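Side-chain contacts in tRNA (Adenine(22)-N(1))-methyltransferase (Mycoplasma capricolum subsp. capricolum, PDB 6QE6), which probably methylates N1 of adenine 22 in tRNA, and is bound here to the cofactor product S-adenosyl-homocysteine: residues D181-E184 / E185-E189; L213-I216 / L217-N221. One frame throughout, in Å; residues are numbered along the deposited sequence.

Overall arrangement
Both contacts are helix ends: contact 1 (181-189) caps the start of helix 185-190, and contact 2 (213-221) closes the end of helix 200-217. The catalytic domain has the class I methyltransferase fold, its central sheet in the strand order 3-2-1-4-5-7-6, and contact 1 comes just after the last strand in sequence, 168-175. Contact 2 lies farther out, at the turn of the helical hairpin made by 200-217 and 225-244. Their centres are 28 Å apart and their nearest atoms about 9 Å, without touching; contact 1 sits 18 Å from the chain centre, contact 2 31 Å. Neither belongs to the S-adenosyl-homocysteine pocket, which includes Asp66, Asn94 and Gly95.

Contact 1: D181-E184 / E185-E189; sequences DHLE and ELEIE
The carboxylate of Glu187 has CD2 of Leu183 over one face, 4.0 Å from Glu187 CD, while the carboxylate of Glu184 lies to the other side of its plane, displaced beyond OE1 and turned by 43°. At the edge, OE1 of Glu187 takes the backbone N-H of Glu184 on its anti side, with Glu184 N to Glu187 OE1 at 2.8 Å. Glu184 is the N-cap, which makes this the glutamate half of a capping box: the side chain folds back from the first turn to accept an N-H just outside the helix. Glu187 CG stands anti to its carbonyl carbon (chi1 -81°), and the extended chain beyond carries OE1 back to that N-H. Glu184 OE2 comes within 4.0 Å of Glu187 OE1, but Lys193 probably eases the repulsion, salt-bridged to Glu184 and giving its backbone N-H to Glu187 OE2. Leu183, the residue before the N-cap, sets its CB against CG1 of Ile188 in the first turn at 3.8 Å, a hydrophobic staple. Outside it, Leu183 also rests on Ile156 of strand 155-163, Leu186 packs on Tyr240 of helix 225-244, and Glu189 forms salt bridges to Arg233 and Lys143.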
loop_
_atom_site.group_PDB
_atom_site.type_symbol
_atom_site.label_atom_id
_atom_site.label_comp_id
_atom_site.label_asym_id
_atom_site.label_seq_id
_atom_site.Cartn_x
_atom_site.Cartn_y
_atom_site.Cartn_z
ATOM N N ASP A 181 3.328 -7.280 15.401
ATOM C CA ASP A 181 2.343 -7.653 16.397
ATOM C C ASP A 181 1.854 -9.069 16.119
ATOM O O ASP A 181 1.913 -9.567 14.990
ATOM C CB ASP A 181 1.171 -6.675 16.397
ATOM C CG ASP A 181 1.510 -5.368 17.088
ATOM O OD1 ASP A 181 2.595 -5.283 17.728
ATOM O OD2 ASP A 181 0.693 -4.430 16.998
ATOM N N HIS A 182 1.367 -9.721 17.181
ATOM C CA HIS A 182 0.921 -11.119 17.135
ATOM C C HIS A 182 -0.517 -11.187 16.615
ATOM O O HIS A 182 -1.481 -11.426 17.351
ATOM C CB HIS A 182 1.078 -11.757 18.512
ATOM C CG HIS A 182 2.504 -12.012 18.891
ATOM N ND1 HIS A 182 2.867 -12.739 20.004
ATOM C CD2 HIS A 182 3.663 -11.661 18.279
ATOM C CE1 HIS A 182 4.184 -12.808 20.073
ATOM N NE2 HIS A 182 4.691 -12.170 19.035
ATOM N N LEU A 183 -0.650 -11.000 15.300
ATOM C CA LEU A 183 -1.958 -10.890 14.665
ATOM C C LEU A 183 -2.729 -12.212 14.699
ATOM O O LEU A 183 -2.205 -13.270 14.334
ATOM C CB LEU A 183 -1.791 -10.428 13.222
ATOM C CG LEU A 183 -1.345 -8.979 13.040
ATOM C CD1 LEU A 183 -1.814 -8.430 11.697
ATOM C CD2 LEU A 183 -1.861 -8.120 14.178
ATOM N N GLU A 184 -3.991 -12.140 15.109
ATOM C CA GLU A 184 -4.906 -13.258 14.932
ATOM C C GLU A 184 -5.121 -13.535 13.445
ATOM O O GLU A 184 -4.840 -12.693 12.583
ATOM C CB GLU A 184 -6.232 -12.965 15.623
ATOM C CG GLU A 184 -6.114 -12.953 17.136
ATOM C CD GLU A 184 -7.060 -11.957 17.801
ATOM O OE1 GLU A 184 -6.695 -11.396 18.859
ATOM O OE2 GLU A 184 -8.170 -11.730 17.269
ATOM N N GLU A 185 -5.611 -14.738 13.134
ATOM C CA GLU A 185 -5.710 -15.091 11.725
ATOM C C GLU A 185 -6.782 -14.270 11.031
ATOM O O GLU A 185 -6.638 -13.958 9.845
ATOM C CB GLU A 185 -5.973 -16.584 11.538
ATOM C CG GLU A 185 -7.393 -17.030 11.789
ATOM C CD GLU A 185 -7.831 -18.161 10.850
ATOM O OE1 GLU A 185 -8.787 -17.968 10.046
ATOM O OE2 GLU A 185 -7.196 -19.238 10.911
ATOM N N LEU A 186 -7.840 -13.876 11.749
ATOM C CA LEU A 186 -8.820 -12.976 11.140
ATOM C C LEU A 186 -8.209 -11.609 10.862
ATOM O O LEU A 186 -8.574 -10.964 9.877
ATOM C CB LEU A 186 -10.061 -12.824 12.025
ATOM C CG LEU A 186 -11.215 -13.798 11.828
ATOM C CD1 LEU A 186 -12.474 -13.279 12.526
ATOM C CD2 LEU A 186 -11.477 -14.046 10.355
ATOM N N GLU A 187 -7.273 -11.161 11.711
ATOM C CA GLU A 187 -6.619 -9.873 11.497
ATOM C C GLU A 187 -5.709 -9.924 10.287
ATOM O O GLU A 187 -5.628 -8.961 9.521
ATOM C CB GLU A 187 -5.819 -9.476 12.727
ATOM C CG GLU A 187 -6.615 -8.874 13.834
ATOM C CD GLU A 187 -5.757 -8.633 15.051
ATOM O OE1 GLU A 187 -5.203 -9.621 15.581
ATOM O OE2 GLU A 187 -5.605 -7.458 15.459
ATOM N N ILE A 188 -5.004 -11.036 10.105
ATOM C CA ILE A 188 -4.180 -11.185 8.916
ATOM C C ILE A 188 -5.044 -11.057 7.672
ATOM O O ILE A 188 -4.655 -10.426 6.677
ATOM C CB ILE A 188 -3.429 -12.526 8.964
ATOM C CG1 ILE A 188 -2.425 -12.506 10.121
ATOM C CG2 ILE A 188 -2.735 -12.792 7.660
ATOM C CD1 ILE A 188 -1.437 -13.663 10.105
ATOM N N GLU A 189 -6.260 -11.593 7.741
ATOM C CA GLU A 189 -7.140 -11.607 6.587
ATOM C C GLU A 189 -7.687 -10.218 6.282
ATOM O O GLU A 189 -7.700 -9.788 5.126
ATOM C CB GLU A 189 -8.279 -12.596 6.841
ATOM C CG GLU A 189 -9.266 -12.636 5.716
ATOM C CD GLU A 189 -9.143 -13.890 4.908
ATOM O OE1 GLU A 189 -8.549 -14.855 5.448
ATOM O OE2 GLU A 189 -9.637 -13.911 3.751
#

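Contact 2: L213-I216 / L217-N221; sequences LTKI and LNQIN
The side chains of Thr214 and Asn218 run next to each other in the same direction, one turn apart, and the amide of Asn218 turns back on the carbonyl of Thr214. Its ND2 gives a hydrogen bond to Thr214 O at 2.9 Å; Thr214 O lies close to the plane of the Asn218 amide, whereas ND2 stands above the plane of the Thr214 carbonyl, 44° out of it. Asn218 N bonds to the same oxygen from the opposite face, at 3.1 Å. This is the C-terminal end of helix 200-217: Asn218, the first residue to leave helical backbone angles, closes it with a side-chain bond to a carbonyl of the last turn. The hydroxyl of Thr214 is bonded to Ile210 O.

Lys215 and Gln219 also run alongside each other, but the touching is done against backbone: Gln219 CG packs on Lys215 O at 3.1 Å, whereas Gln219 NE2 merely comes near Lys215 CE, at 4.2 Å. Ile216 and Ile220 cross at a slant, CG2 of Ile216 meeting CD1 of Ile220 at 3.9 Å. With CG1 of Ile220 set between its backbone N and carbonyl carbon (chi1 68°), this branch passes close to Ile216 O. That oxygen takes two N-H groups, from Gln219 N at 3.0 Å and Ile220 N at 3.2 Å.

Facing the partner helix 225-244 of the hairpin, Leu213 touches Ile234, Ile216 touches Ile230, and Leu217 rests on Tyr227 and Ile230.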
loop_
_atom_site.group_PDB
_atom_site.type_symbol
_atom_site.label_atom_id
_atom_site.label_comp_id
_atom_site.label_asym_id
_atom_site.label_seq_id
_atom_site.Cartn_x
_atom_site.Cartn_y
_atom_site.Cartn_z
ATOM N N LEU A 213 -20.962 -12.615 -2.342
ATOM C CA LEU A 213 -20.683 -14.042 -2.166
ATOM C C LEU A 213 -21.969 -14.866 -2.080
ATOM O O LEU A 213 -22.028 -16.001 -2.576
ATOM C CB LEU A 213 -19.832 -14.251 -0.912
ATOM C CG LEU A 213 -18.412 -13.688 -0.909
ATOM C CD1 LEU A 213 -17.762 -13.879 0.475
ATOM C CD2 LEU A 213 -17.590 -14.342 -2.023
ATOM N N THR A 214 -23.000 -14.319 -1.441
ATOM C CA THR A 214 -24.292 -14.997 -1.373
ATOM C C THR A 214 -24.901 -15.192 -2.767
ATOM O O THR A 214 -25.443 -16.264 -3.069
ATOM C CB THR A 214 -25.230 -14.197 -0.466
ATOM O OG1 THR A 214 -24.617 -14.047 0.821
ATOM C CG2 THR A 214 -26.580 -14.898 -0.312
ATOM N N LYS A 215 -24.818 -14.168 -3.629
ATOM C CA LYS A 215 -25.255 -14.313 -5.018
ATOM C C LYS A 215 -24.588 -15.504 -5.693
ATOM O O LYS A 215 -25.224 -16.236 -6.462
ATOM C CB LYS A 215 -24.932 -13.050 -5.814
ATOM C CG LYS A 215 -25.847 -11.871 -5.606
ATOM C CD LYS A 215 -25.562 -10.824 -6.697
ATOM C CE LYS A 215 -25.480 -11.471 -8.103
ATOM N NZ LYS A 215 -25.052 -10.520 -9.190
ATOM N N ILE A 216 -23.295 -15.697 -5.434
ATOM C CA ILE A 216 -22.551 -16.785 -6.062
ATOM C C ILE A 216 -22.977 -18.127 -5.484
ATOM O O ILE A 216 -23.049 -19.132 -6.205
ATOM C CB ILE A 216 -21.038 -16.544 -5.894
ATOM C CG1 ILE A 216 -20.629 -15.286 -6.644
ATOM C CG2 ILE A 216 -20.220 -17.758 -6.356
ATOM C CD1 ILE A 216 -19.248 -14.806 -6.273
ATOM N N LEU A 217 -23.262 -18.169 -4.175
ATOM C CA LEU A 217 -23.739 -19.404 -3.563
ATOM C C LEU A 217 -25.076 -19.844 -4.149
ATOM O O LEU A 217 -25.389 -21.045 -4.133
ATOM C CB LEU A 217 -23.863 -19.244 -2.042
ATOM C CG LEU A 217 -22.614 -19.249 -1.148
ATOM C CD1 LEU A 217 -23.007 -19.390 0.316
ATOM C CD2 LEU A 217 -21.619 -20.336 -1.534
ATOM N N ASN A 218 -25.881 -18.900 -4.663
ATOM C CA ASN A 218 -27.152 -19.246 -5.289
ATOM C C ASN A 218 -27.007 -19.503 -6.782
ATOM O O ASN A 218 -27.994 -19.425 -7.516
ATOM C CB ASN A 218 -28.197 -18.156 -5.032
ATOM C CG ASN A 218 -28.728 -18.182 -3.615
ATOM O OD1 ASN A 218 -29.696 -18.874 -3.315
ATOM N ND2 ASN A 218 -28.094 -17.419 -2.732
ATOM N N GLN A 219 -25.800 -19.801 -7.246
ATOM C CA GLN A 219 -25.550 -20.050 -8.661
ATOM C C GLN A 219 -24.689 -21.271 -8.929
ATOM O O GLN A 219 -24.903 -21.941 -9.940
ATOM C CB GLN A 219 -24.875 -18.837 -9.306
ATOM C CG GLN A 219 -25.688 -17.587 -9.184
ATOM C CD GLN A 219 -24.918 -16.375 -9.614
ATOM O OE1 GLN A 219 -23.696 -16.431 -9.760
ATOM N NE2 GLN A 219 -25.619 -15.263 -9.820
ATOM N N ILE A 220 -23.732 -21.586 -8.082
ATOM C CA ILE A 220 -22.854 -22.702 -8.318
ATOM C C ILE A 220 -23.371 -23.897 -7.538
ATOM O O ILE A 220 -24.203 -23.777 -6.637
ATOM C CB ILE A 220 -21.405 -22.367 -7.929
ATOM C CG1 ILE A 220 -21.295 -22.202 -6.414
ATOM C CG2 ILE A 220 -20.944 -21.108 -8.667
ATOM C CD1 ILE A 220 -19.958 -21.660 -5.975
ATOM N N ASN A 221 -22.851 -25.060 -7.890
ATOM C CA ASN A 221 -23.266 -26.349 -7.360
ATOM C C ASN A 221 -22.704 -26.539 -5.956
ATOM O O ASN A 221 -21.504 -26.363 -5.751
ATOM C CB ASN A 221 -22.759 -27.434 -8.291
ATOM C CG ASN A 221 -23.353 -28.788 -8.011
ATOM O OD1 ASN A 221 -23.443 -29.239 -6.860
ATOM N ND2 ASN A 221 -23.716 -29.479 -9.082
#